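Local coordinates for Tat pathway signal sequence domain protein (Parabacteroides merdae, PDB 4Q9A) that probably hydrolyses ester bonds as a GDSL-like lipase or acylhydrolase of the SGNH hydrolase clan, at residues A[144-150]-A[183-189]; A[92-96]-A[136-140]; A[104-109]-A[161-166]; A[16-20]-A[63-67]. All blocks are in the same frame, centred on the assembly; numbering follows the deposited sequence.

Contact 1: residues A[144-150]-A[183-189]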
# COMPACT_ATOMS: atom_id res chain seq x y z
N VAL A 144 -19.98 0.56 -5.76
CA VAL A 144 -18.83 0.20 -6.57
C VAL A 144 -18.89 -1.31 -6.64
O VAL A 144 -18.59 -1.98 -5.65
CB VAL A 144 -17.46 0.71 -6.02
CG1 VAL A 144 -16.35 0.44 -7.02
CG2 VAL A 144 -17.50 2.19 -5.68
N LEU A 145 -19.37 -1.84 -7.77
CA LEU A 145 -19.45 -3.28 -8.00
C LEU A 145 -18.21 -3.69 -8.80
O LEU A 145 -17.95 -3.11 -9.86
CB LEU A 145 -20.76 -3.67 -8.71
CG LEU A 145 -21.08 -5.16 -8.72
CD1 LEU A 145 -21.37 -5.70 -7.32
CD2 LEU A 145 -22.21 -5.45 -9.66
N CYS A 146 -17.43 -4.64 -8.27
CA CYS A 146 -16.18 -5.12 -8.86
C CYS A 146 -16.38 -6.41 -9.67
O CYS A 146 -17.18 -7.28 -9.29
CB CYS A 146 -15.14 -5.33 -7.77
SG CYS A 146 -14.75 -3.84 -6.81
N GLU A 147 -15.61 -6.53 -10.76
CA GLU A 147 -15.66 -7.71 -11.63
C GLU A 147 -14.93 -8.90 -10.97
O GLU A 147 -13.72 -8.78 -10.71
CB GLU A 147 -15.04 -7.39 -13.02
CG GLU A 147 -15.25 -8.48 -14.07
CD GLU A 147 -14.66 -8.23 -15.44
OE1 GLU A 147 -13.58 -7.60 -15.53
OE2 GLU A 147 -15.25 -8.71 -16.43
N PRO A 148 -15.62 -10.06 -10.76
CA PRO A 148 -14.90 -11.26 -10.28
C PRO A 148 -13.91 -11.71 -11.37
O PRO A 148 -14.19 -11.50 -12.56
CB PRO A 148 -16.02 -12.27 -10.02
CG PRO A 148 -17.13 -11.83 -10.88
CD PRO A 148 -17.03 -10.35 -11.08
N PHE A 149 -12.73 -12.25 -10.99
CA PHE A 149 -11.67 -12.55 -11.96
C PHE A 149 -10.84 -13.79 -11.64
O PHE A 149 -10.88 -14.30 -10.52
CB PHE A 149 -10.69 -11.34 -12.00
CG PHE A 149 -10.08 -11.03 -10.64
CD1 PHE A 149 -8.93 -11.68 -10.20
CD2 PHE A 149 -10.71 -10.15 -9.76
CE1 PHE A 149 -8.42 -11.45 -8.92
CE2 PHE A 149 -10.20 -9.92 -8.48
CZ PHE A 149 -9.05 -10.57 -8.07
N THR A 150 -9.98 -14.19 -12.61
CA THR A 150 -9.01 -15.29 -12.51
C THR A 150 -7.81 -15.06 -13.43
O THR A 150 -7.94 -14.50 -14.52
CB THR A 150 -9.61 -16.66 -12.88
OG1 THR A 150 -10.05 -16.63 -14.24
CG2 THR A 150 -10.71 -17.14 -11.92
N ILE A 183 -20.90 1.91 -10.24
CA ILE A 183 -19.56 1.98 -10.83
C ILE A 183 -19.11 0.51 -10.99
O ILE A 183 -19.45 -0.34 -10.14
CB ILE A 183 -18.56 2.86 -10.01
CG1 ILE A 183 -19.05 4.34 -9.90
CG2 ILE A 183 -17.10 2.73 -10.52
CD1 ILE A 183 -18.46 5.35 -10.85
N PHE A 184 -18.40 0.22 -12.09
CA PHE A 184 -17.93 -1.13 -12.35
C PHE A 184 -16.39 -1.17 -12.51
O PHE A 184 -15.82 -0.47 -13.37
CB PHE A 184 -18.67 -1.70 -13.57
CG PHE A 184 -18.42 -3.17 -13.79
CD1 PHE A 184 -18.94 -4.12 -12.91
CD2 PHE A 184 -17.65 -3.60 -14.86
CE1 PHE A 184 -18.68 -5.49 -13.11
CE2 PHE A 184 -17.40 -4.97 -15.06
CZ PHE A 184 -17.93 -5.90 -14.19
N VAL A 185 -15.71 -1.94 -11.65
CA VAL A 185 -14.25 -2.07 -11.74
C VAL A 185 -13.95 -3.34 -12.57
O VAL A 185 -14.30 -4.45 -12.13
CB VAL A 185 -13.50 -2.03 -10.37
CG1 VAL A 185 -12.02 -1.72 -10.59
CG2 VAL A 185 -14.10 -1.01 -9.41
N PRO A 186 -13.41 -3.20 -13.81
CA PRO A 186 -13.21 -4.39 -14.66
C PRO A 186 -11.85 -5.06 -14.43
O PRO A 186 -10.96 -5.01 -15.29
CB PRO A 186 -13.33 -3.82 -16.08
CG PRO A 186 -12.89 -2.38 -15.94
CD PRO A 186 -12.99 -1.97 -14.51
N PHE A 187 -11.72 -5.72 -13.27
CA PHE A 187 -10.49 -6.37 -12.83
C PHE A 187 -9.92 -7.36 -13.85
O PHE A 187 -8.71 -7.36 -14.04
CB PHE A 187 -10.69 -7.07 -11.49
CG PHE A 187 -10.80 -6.16 -10.29
CD1 PHE A 187 -10.01 -5.01 -10.18
CD2 PHE A 187 -11.60 -6.50 -9.21
CE1 PHE A 187 -10.06 -4.21 -9.04
CE2 PHE A 187 -11.65 -5.69 -8.07
CZ PHE A 187 -10.88 -4.55 -7.99
N GLN A 188 -10.77 -8.14 -14.54
CA GLN A 188 -10.31 -9.12 -15.54
C GLN A 188 -9.48 -8.46 -16.65
O GLN A 188 -8.38 -8.93 -16.92
CB GLN A 188 -11.50 -9.92 -16.13
CG GLN A 188 -11.11 -11.24 -16.81
CD GLN A 188 -10.48 -12.26 -15.88
OE1 GLN A 188 -11.17 -13.03 -15.18
NE2 GLN A 188 -9.15 -12.31 -15.89
N SER A 189 -9.97 -7.33 -17.23
CA SER A 189 -9.28 -6.58 -18.29
C SER A 189 -7.88 -6.17 -17.85
O SER A 189 -6.93 -6.29 -18.64
CB SER A 189 -10.07 -5.34 -18.66
OG SER A 189 -11.44 -5.67 -18.76
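The carbonyl O of V185 receives two N-H groups: E147 N from the opposite segment at 2.8 Å, and F187 N in a weak bond around the inverse gamma turn at P186. Two residues before E147, L145 faces both ways in the parallel pairing, giving its N to I183 O (2.8 Å) and taking V185 N on its O (3.1 Å). Beyond the strands, side chains continue the bonding. E147 runs extended, and OE1 meets Q188 N at 3.0 Å from above the carboxylate plane. The chain of Q188 bends at chi2 (63°), which sets its amide against the backbone of T150. There OE1 accepts T150 N at 3.1 Å, while NE2 reaches T150 O at 2.9 Å with an N-H...O angle of 168°; gripped at both ends, the amide has its rotation fixed. On the face of V144 and C146, V144 CG1 lies 3.6 Å from V185 CG2. The F149 and F187 rings meet obliquely, planes at 83°, and M218 of helix 212-226 touches both. This is the parallel edge-strand pairing, running into a helix, of the α/β/α SGNH hydrolase fold.

Contact 2: residues A[92-96]-A[136-140]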
# COMPACT_ATOMS: atom_id res chain seq x y z
N LEU A 92 -25.31 -2.53 6.66
CA LEU A 92 -26.37 -1.57 6.94
C LEU A 92 -26.07 -0.69 8.14
O LEU A 92 -26.24 0.52 8.06
CB LEU A 92 -27.70 -2.30 7.11
CG LEU A 92 -28.62 -2.32 5.87
CD1 LEU A 92 -27.87 -2.62 4.56
CD2 LEU A 92 -29.75 -3.30 6.08
N ALA A 93 -25.52 -1.30 9.21
CA ALA A 93 -25.12 -0.67 10.47
C ALA A 93 -24.09 0.43 10.25
O ALA A 93 -24.06 1.38 11.03
CB ALA A 93 -24.55 -1.72 11.40
N PHE A 94 -23.27 0.33 9.22
CA PHE A 94 -22.23 1.31 8.95
C PHE A 94 -22.77 2.56 8.29
O PHE A 94 -22.10 3.60 8.32
CB PHE A 94 -21.16 0.70 8.03
CG PHE A 94 -20.31 -0.32 8.74
CD1 PHE A 94 -20.73 -1.65 8.84
CD2 PHE A 94 -19.12 0.05 9.35
CE1 PHE A 94 -19.96 -2.59 9.53
CE2 PHE A 94 -18.34 -0.90 10.03
CZ PHE A 94 -18.76 -2.21 10.10
N GLN A 95 -23.96 2.44 7.64
CA GLN A 95 -24.59 3.49 6.83
C GLN A 95 -23.54 4.03 5.84
O GLN A 95 -23.22 5.22 5.88
CB GLN A 95 -25.18 4.59 7.72
CG GLN A 95 -26.49 4.20 8.33
CD GLN A 95 -26.87 5.18 9.38
OE1 GLN A 95 -27.08 6.37 9.11
NE2 GLN A 95 -26.94 4.70 10.63
N PRO A 96 -22.92 3.14 5.02
CA PRO A 96 -21.84 3.61 4.13
C PRO A 96 -22.28 4.59 3.06
O PRO A 96 -23.31 4.40 2.39
CB PRO A 96 -21.32 2.32 3.49
CG PRO A 96 -22.47 1.35 3.58
CD PRO A 96 -23.13 1.68 4.87
N GLU A 136 -32.65 -0.04 -1.37
CA GLU A 136 -33.92 0.09 -0.65
C GLU A 136 -33.67 0.66 0.76
O GLU A 136 -34.29 1.65 1.12
CB GLU A 136 -34.61 -1.28 -0.56
CG GLU A 136 -36.01 -1.37 -1.15
CD GLU A 136 -36.34 -2.65 -1.91
OE1 GLU A 136 -36.27 -3.75 -1.33
OE2 GLU A 136 -36.71 -2.53 -3.10
N LYS A 137 -32.72 0.06 1.52
CA LYS A 137 -32.38 0.44 2.90
C LYS A 137 -31.40 1.64 2.99
O LYS A 137 -31.52 2.44 3.92
CB LYS A 137 -31.82 -0.77 3.68
CG LYS A 137 -32.81 -1.94 3.85
CD LYS A 137 -34.00 -1.62 4.77
CE LYS A 137 -34.39 -2.75 5.69
NZ LYS A 137 -35.48 -2.35 6.62
N LEU A 138 -30.48 1.79 2.04
CA LEU A 138 -29.56 2.94 2.01
C LEU A 138 -29.69 3.62 0.65
O LEU A 138 -28.85 3.40 -0.23
CB LEU A 138 -28.11 2.51 2.28
CG LEU A 138 -27.75 1.89 3.65
CD1 LEU A 138 -26.47 1.05 3.55
CD2 LEU A 138 -27.61 2.95 4.73
N PRO A 139 -30.77 4.40 0.41
CA PRO A 139 -30.98 4.98 -0.93
C PRO A 139 -29.94 5.99 -1.41
O PRO A 139 -29.94 6.29 -2.61
CB PRO A 139 -32.36 5.63 -0.81
CG PRO A 139 -32.58 5.82 0.61
CD PRO A 139 -31.91 4.70 1.30
N ASN A 140 -29.06 6.50 -0.54
CA ASN A 140 -28.02 7.46 -0.95
C ASN A 140 -26.64 6.82 -1.09
O ASN A 140 -25.67 7.52 -1.42
CB ASN A 140 -27.92 8.61 0.03
CG ASN A 140 -29.21 9.34 0.25
OD1 ASN A 140 -29.65 9.48 1.40
ND2 ASN A 140 -29.84 9.80 -0.82
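L138, the first residue beyond helix 120-137, packs its side chain against the type I beta turn L92-Q95 and the following P96, so the contact joins two helix-to-strand connections of the α/β/α fold, leading into strands 98-102 and 142-146. The contact is apolar, without a hydrogen bond across it, and buries 245 Å² in total.

The backbone interactions stay within 92-96. Q95 N bonds to L92 O at 3.0 Å and closes the turn, after which Q95 takes a positive phi of 50° and the chain swings from helix 88-92 toward P96. Just beyond the contact, P96 O accepts a hydrogen bond from OG1 of T141, a polar tie between the same two connections.

The van der Waals contacts fall into two sets. In the first, K137 offers only the aliphatic root of its side chain: its CG lies 4.0 Å from L92 CD2, the two side chains crossing at about a right angle, while the rest of the lysine, bent at chi2 and chi3, carries the ammonium away from the turn. L92 divides its branches, and its other methyl, CD1, stands 4.1 Å from L138 CD1. In the second set, L138 is the inserted group. Its CG is anti to the carbonyl carbon (chi1 -63°), which points the branched end at 92-96. CD2 lies 3.7 Å from Q95 CA and also meets the CG of that glutamine. CD1 enters beside the proline ring, 3.6 Å from P96 CD.

Contact 3: residues A[104-109]-A[161-166]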
# COMPACT_ATOMS: atom_id res chain seq x y z
N GLY A 104 -18.20 -13.40 -6.25
CA GLY A 104 -18.47 -14.22 -7.42
C GLY A 104 -17.54 -15.38 -7.67
O GLY A 104 -17.97 -16.38 -8.26
N VAL A 105 -16.27 -15.27 -7.28
CA VAL A 105 -15.30 -16.33 -7.55
C VAL A 105 -15.67 -17.60 -6.75
O VAL A 105 -15.59 -18.70 -7.30
CB VAL A 105 -13.84 -15.87 -7.32
CG1 VAL A 105 -13.49 -15.74 -5.84
CG2 VAL A 105 -12.85 -16.78 -8.05
N ASN A 106 -16.11 -17.45 -5.49
CA ASN A 106 -16.48 -18.58 -4.62
C ASN A 106 -17.78 -19.23 -5.09
O ASN A 106 -17.90 -20.46 -5.06
CB ASN A 106 -16.58 -18.13 -3.18
CG ASN A 106 -15.23 -17.90 -2.54
OD1 ASN A 106 -14.24 -18.55 -2.86
ND2 ASN A 106 -15.17 -16.96 -1.60
N ASP A 107 -18.70 -18.40 -5.61
CA ASP A 107 -20.00 -18.74 -6.17
C ASP A 107 -19.88 -19.69 -7.37
O ASP A 107 -20.90 -20.23 -7.85
CB ASP A 107 -20.70 -17.45 -6.58
CG ASP A 107 -20.96 -16.54 -5.41
OD1 ASP A 107 -20.00 -15.87 -4.95
OD2 ASP A 107 -22.11 -16.52 -4.93
N TYR A 108 -18.64 -19.86 -7.87
CA TYR A 108 -18.31 -20.79 -8.93
C TYR A 108 -17.34 -21.85 -8.38
O TYR A 108 -17.63 -23.04 -8.44
CB TYR A 108 -17.74 -20.09 -10.17
CG TYR A 108 -17.44 -21.07 -11.28
CD1 TYR A 108 -18.46 -21.60 -12.06
CD2 TYR A 108 -16.14 -21.53 -11.51
CE1 TYR A 108 -18.20 -22.55 -13.05
CE2 TYR A 108 -15.87 -22.48 -12.49
CZ TYR A 108 -16.90 -22.97 -13.28
OH TYR A 108 -16.65 -23.89 -14.26
N TRP A 109 -16.20 -21.40 -7.82
CA TRP A 109 -15.15 -22.27 -7.31
C TRP A 109 -15.64 -23.34 -6.33
O TRP A 109 -15.20 -24.49 -6.42
CB TRP A 109 -14.07 -21.42 -6.63
CG TRP A 109 -12.75 -22.11 -6.44
CD1 TRP A 109 -12.30 -23.24 -7.07
CD2 TRP A 109 -11.67 -21.65 -5.62
NE1 TRP A 109 -11.02 -23.53 -6.66
CE2 TRP A 109 -10.60 -22.57 -5.78
CE3 TRP A 109 -11.48 -20.54 -4.78
CZ2 TRP A 109 -9.38 -22.41 -5.11
CZ3 TRP A 109 -10.27 -20.39 -4.13
CH2 TRP A 109 -9.24 -21.31 -4.30
N LYS A 161 -12.02 -26.91 -16.38
CA LYS A 161 -13.00 -26.88 -15.29
C LYS A 161 -13.51 -25.46 -14.98
O LYS A 161 -14.35 -25.31 -14.10
CB LYS A 161 -12.40 -27.51 -14.00
CG LYS A 161 -11.95 -28.96 -14.16
CD LYS A 161 -12.21 -29.80 -12.92
CE LYS A 161 -11.86 -31.26 -13.14
NZ LYS A 161 -13.05 -32.12 -13.43
N TRP A 162 -13.03 -24.42 -15.71
CA TRP A 162 -13.42 -23.04 -15.43
C TRP A 162 -14.04 -22.27 -16.58
O TRP A 162 -15.01 -21.54 -16.37
CB TRP A 162 -12.19 -22.24 -14.96
CG TRP A 162 -11.89 -22.43 -13.51
CD1 TRP A 162 -11.26 -23.50 -12.93
CD2 TRP A 162 -12.23 -21.55 -12.44
NE1 TRP A 162 -11.19 -23.33 -11.57
CE2 TRP A 162 -11.78 -22.14 -11.24
CE3 TRP A 162 -12.86 -20.29 -12.39
CZ2 TRP A 162 -11.94 -21.52 -10.00
CZ3 TRP A 162 -13.03 -19.68 -11.16
CH2 TRP A 162 -12.56 -20.29 -9.98
N TYR A 163 -13.45 -22.37 -17.77
CA TYR A 163 -13.87 -21.57 -18.92
C TYR A 163 -14.58 -22.42 -19.97
O TYR A 163 -14.22 -23.59 -20.16
CB TYR A 163 -12.65 -20.84 -19.53
CG TYR A 163 -11.73 -20.28 -18.46
CD1 TYR A 163 -12.03 -19.10 -17.79
CD2 TYR A 163 -10.58 -20.98 -18.07
CE1 TYR A 163 -11.21 -18.62 -16.77
CE2 TYR A 163 -9.75 -20.50 -17.06
CZ TYR A 163 -10.07 -19.31 -16.41
OH TYR A 163 -9.23 -18.84 -15.42
N PRO A 164 -15.65 -21.89 -20.63
CA PRO A 164 -16.19 -20.51 -20.55
C PRO A 164 -17.21 -20.24 -19.43
O PRO A 164 -17.68 -19.11 -19.32
CB PRO A 164 -16.87 -20.35 -21.91
CG PRO A 164 -17.38 -21.73 -22.24
CD PRO A 164 -16.36 -22.68 -21.66
N MSE A 165 -17.55 -21.27 -18.64
CA MSE A 165 -18.54 -21.22 -17.55
C MSE A 165 -18.43 -19.97 -16.70
O MSE A 165 -19.43 -19.27 -16.50
CB MSE A 165 -18.39 -22.43 -16.63
CG MSE A 165 -18.86 -23.75 -17.22
SE MSE A 165 -17.62 -24.44 -18.54
CE MSE A 165 -16.15 -25.04 -17.40
N PHE A 166 -17.22 -19.69 -16.18
CA PHE A 166 -16.98 -18.58 -15.27
C PHE A 166 -17.21 -17.21 -15.94
O PHE A 166 -17.65 -16.28 -15.25
CB PHE A 166 -15.59 -18.65 -14.62
CG PHE A 166 -15.39 -17.62 -13.52
CD1 PHE A 166 -16.07 -17.73 -12.31
CD2 PHE A 166 -14.54 -16.53 -13.71
CE1 PHE A 166 -15.90 -16.78 -11.30
CE2 PHE A 166 -14.36 -15.57 -12.70
CZ PHE A 166 -15.04 -15.70 -11.50
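Y108, W109, W162 and F166 form a largely buried aromatic cluster that joins helix 106-113 to segment 161-166, just before helix 167-179. W162 touches the other three rings. With CG anti to the backbone N (chi1 -178°), the Y108 ring lies against both W162 and F166, which approach from the same side of its plane and touch each other: CE2 of Y108 sits over one face of the W162 indole, toward the rim, and F166 CB lies over a face of the tyrosine ring. Neither neighbour stacks flat, since the Y108 plane is turned 58° from each. At the far end, Y108 OH donates to K161 O at 2.7 Å, approaching from above the carbonyl plane, and CB of M165, a selenomethionine, packs beside the ring at 3.6 Å from CE1 of Y108.

The sequence G104-V105-N106-D107 matches the GxND block of SGNH hydrolases, whose asparagine commonly contributes to the oxyanion hole; consistent with that, N106 ND2 makes a weak hydrogen bond to OG of the phosphoserine at position 28. G104 and V105 of this block touch the F166 ring. A phenylalanine in place of Y108 would probably leave K161 O without its hydroxyl donor. W109 presents a face to W162, with CD1 3.4 Å from CZ2. V105 CG2 comes to the edge of the same indole, 4.0 Å from CH2, and Y108 CB meets the edge of the F166 ring, 3.6 Å from CD1.

Contact 4: residues A[16-20]-A[63-67]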
# COMPACT_ATOMS: atom_id res chain seq x y z
N LEU A 16 -17.33 12.24 -2.89
CA LEU A 16 -17.07 12.10 -1.45
C LEU A 16 -17.30 13.39 -0.71
O LEU A 16 -16.96 14.46 -1.22
CB LEU A 16 -15.62 11.65 -1.19
CG LEU A 16 -15.11 10.38 -1.88
CD1 LEU A 16 -13.64 10.26 -1.68
CD2 LEU A 16 -15.79 9.11 -1.37
N LYS A 17 -17.81 13.29 0.52
CA LYS A 17 -18.04 14.43 1.40
C LYS A 17 -17.07 14.36 2.58
O LYS A 17 -16.36 13.37 2.71
CB LYS A 17 -19.50 14.44 1.90
CG LYS A 17 -19.93 13.19 2.66
CD LYS A 17 -21.35 13.37 3.12
CE LYS A 17 -21.92 12.15 3.77
NZ LYS A 17 -23.40 12.28 3.92
N LYS A 18 -17.04 15.40 3.44
CA LYS A 18 -16.20 15.36 4.65
C LYS A 18 -16.73 14.24 5.55
O LYS A 18 -17.95 14.01 5.60
CB LYS A 18 -16.17 16.71 5.40
CG LYS A 18 -14.99 16.86 6.36
CD LYS A 18 -14.96 18.21 7.08
CE LYS A 18 -15.82 18.29 8.33
NZ LYS A 18 -15.18 17.65 9.52
N ASP A 19 -15.82 13.50 6.19
CA ASP A 19 -16.10 12.40 7.11
C ASP A 19 -16.99 11.31 6.45
O ASP A 19 -17.76 10.65 7.13
CB ASP A 19 -16.73 12.92 8.43
CG ASP A 19 -16.05 14.14 9.01
OD1 ASP A 19 -14.82 14.08 9.27
OD2 ASP A 19 -16.75 15.15 9.25
N CYS A 20 -16.83 11.10 5.13
CA CYS A 20 -17.57 10.08 4.37
C CYS A 20 -17.16 8.67 4.81
O CYS A 20 -15.99 8.43 5.10
CB CYS A 20 -17.37 10.26 2.87
SG CYS A 20 -15.64 10.07 2.34
N LYS A 63 -7.51 11.90 -0.73
CA LYS A 63 -8.69 12.66 -0.31
C LYS A 63 -8.63 12.99 1.19
O LYS A 63 -9.65 13.00 1.88
CB LYS A 63 -9.95 11.84 -0.67
CG LYS A 63 -10.06 11.37 -2.13
CD LYS A 63 -10.25 12.49 -3.16
CE LYS A 63 -10.34 11.92 -4.57
NZ LYS A 63 -10.05 12.94 -5.61
N ALA A 64 -7.41 13.29 1.69
CA ALA A 64 -7.10 13.60 3.10
C ALA A 64 -7.93 14.76 3.69
O ALA A 64 -8.33 14.68 4.85
CB ALA A 64 -5.64 13.92 3.25
N ALA A 65 -8.19 15.82 2.88
CA ALA A 65 -8.97 17.00 3.26
C ALA A 65 -10.40 16.65 3.64
O ALA A 65 -11.05 17.42 4.34
CB ALA A 65 -8.99 17.99 2.12
N LEU A 66 -10.87 15.47 3.21
CA LEU A 66 -12.22 14.97 3.49
C LEU A 66 -12.24 14.01 4.69
O LEU A 66 -13.32 13.67 5.17
CB LEU A 66 -12.78 14.28 2.24
CG LEU A 66 -12.94 15.19 1.01
CD1 LEU A 66 -13.02 14.37 -0.26
CD2 LEU A 66 -14.14 16.11 1.15
N GLN A 67 -11.05 13.63 5.19
CA GLN A 67 -10.84 12.71 6.33
C GLN A 67 -11.85 11.54 6.28
O GLN A 67 -12.76 11.46 7.11
CB GLN A 67 -10.88 13.47 7.65
CG GLN A 67 -9.58 14.19 7.91
CD GLN A 67 -9.31 14.28 9.38
OE1 GLN A 67 -9.21 13.27 10.07
NE2 GLN A 67 -9.19 15.51 9.89
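The type II beta turn K17-C20, leading into strand 21-26, meets the 3-10 turn 64-66 that precedes strand 69-72, so the contact pairs the entries of two adjacent parallel strands. One hydrogen bond crosses it: D19 N gives to L66 O at 2.7 Å. CA-H...O contacts support it, K18 CA approaching the same L66 O at 3.4 Å and D19 CA approaching Q67 O at 3.5 Å. The apolar part is carried by L66, whose CD1 lies 3.9 Å from L16 CB while CD2 rests on the K17-K18 peptide, 3.7 Å from K17 C. L16 CD1 in turn meets the aliphatic K63 CG at 3.8 Å. Within the turn, K18 bends at chi3 and chi4, bringing NZ back to D19 OD2 at 3.0 Å, on the syn side of the carboxylate. An alanine at D19 removes the carboxylate and would probably leave the K18 ammonium without its mate and free to swing. Q67 also packs on Y202 of the second subunit. The salt bridge stays inside one loop, whereas the connection between the loops rests on a backbone bond and leucine packing.

From the N terminus, contact 4 comes first and closes a loop of 42 residues holding strand 21-26 and helix 51-62; it ends before any other contact opens. Contact 2 then closes the loop from 92-96 to 136-140, joining the approaches to strands 98-102 and 142-146. Contact 3, tying helix 106-113 to segment 161-166, opens within that loop and closes beyond it, so the two cross, on opposite sides of the chain's centre. Contact 1 starts after contact 2 closes and crosses contact 3 in turn, pairing edge strand 183-185 with 142-146. Contacts 1 and 3 also touch, through a probable hydrogen bond between T150 OG1 and Y163 OH, whereas contact 4 touches none of the others.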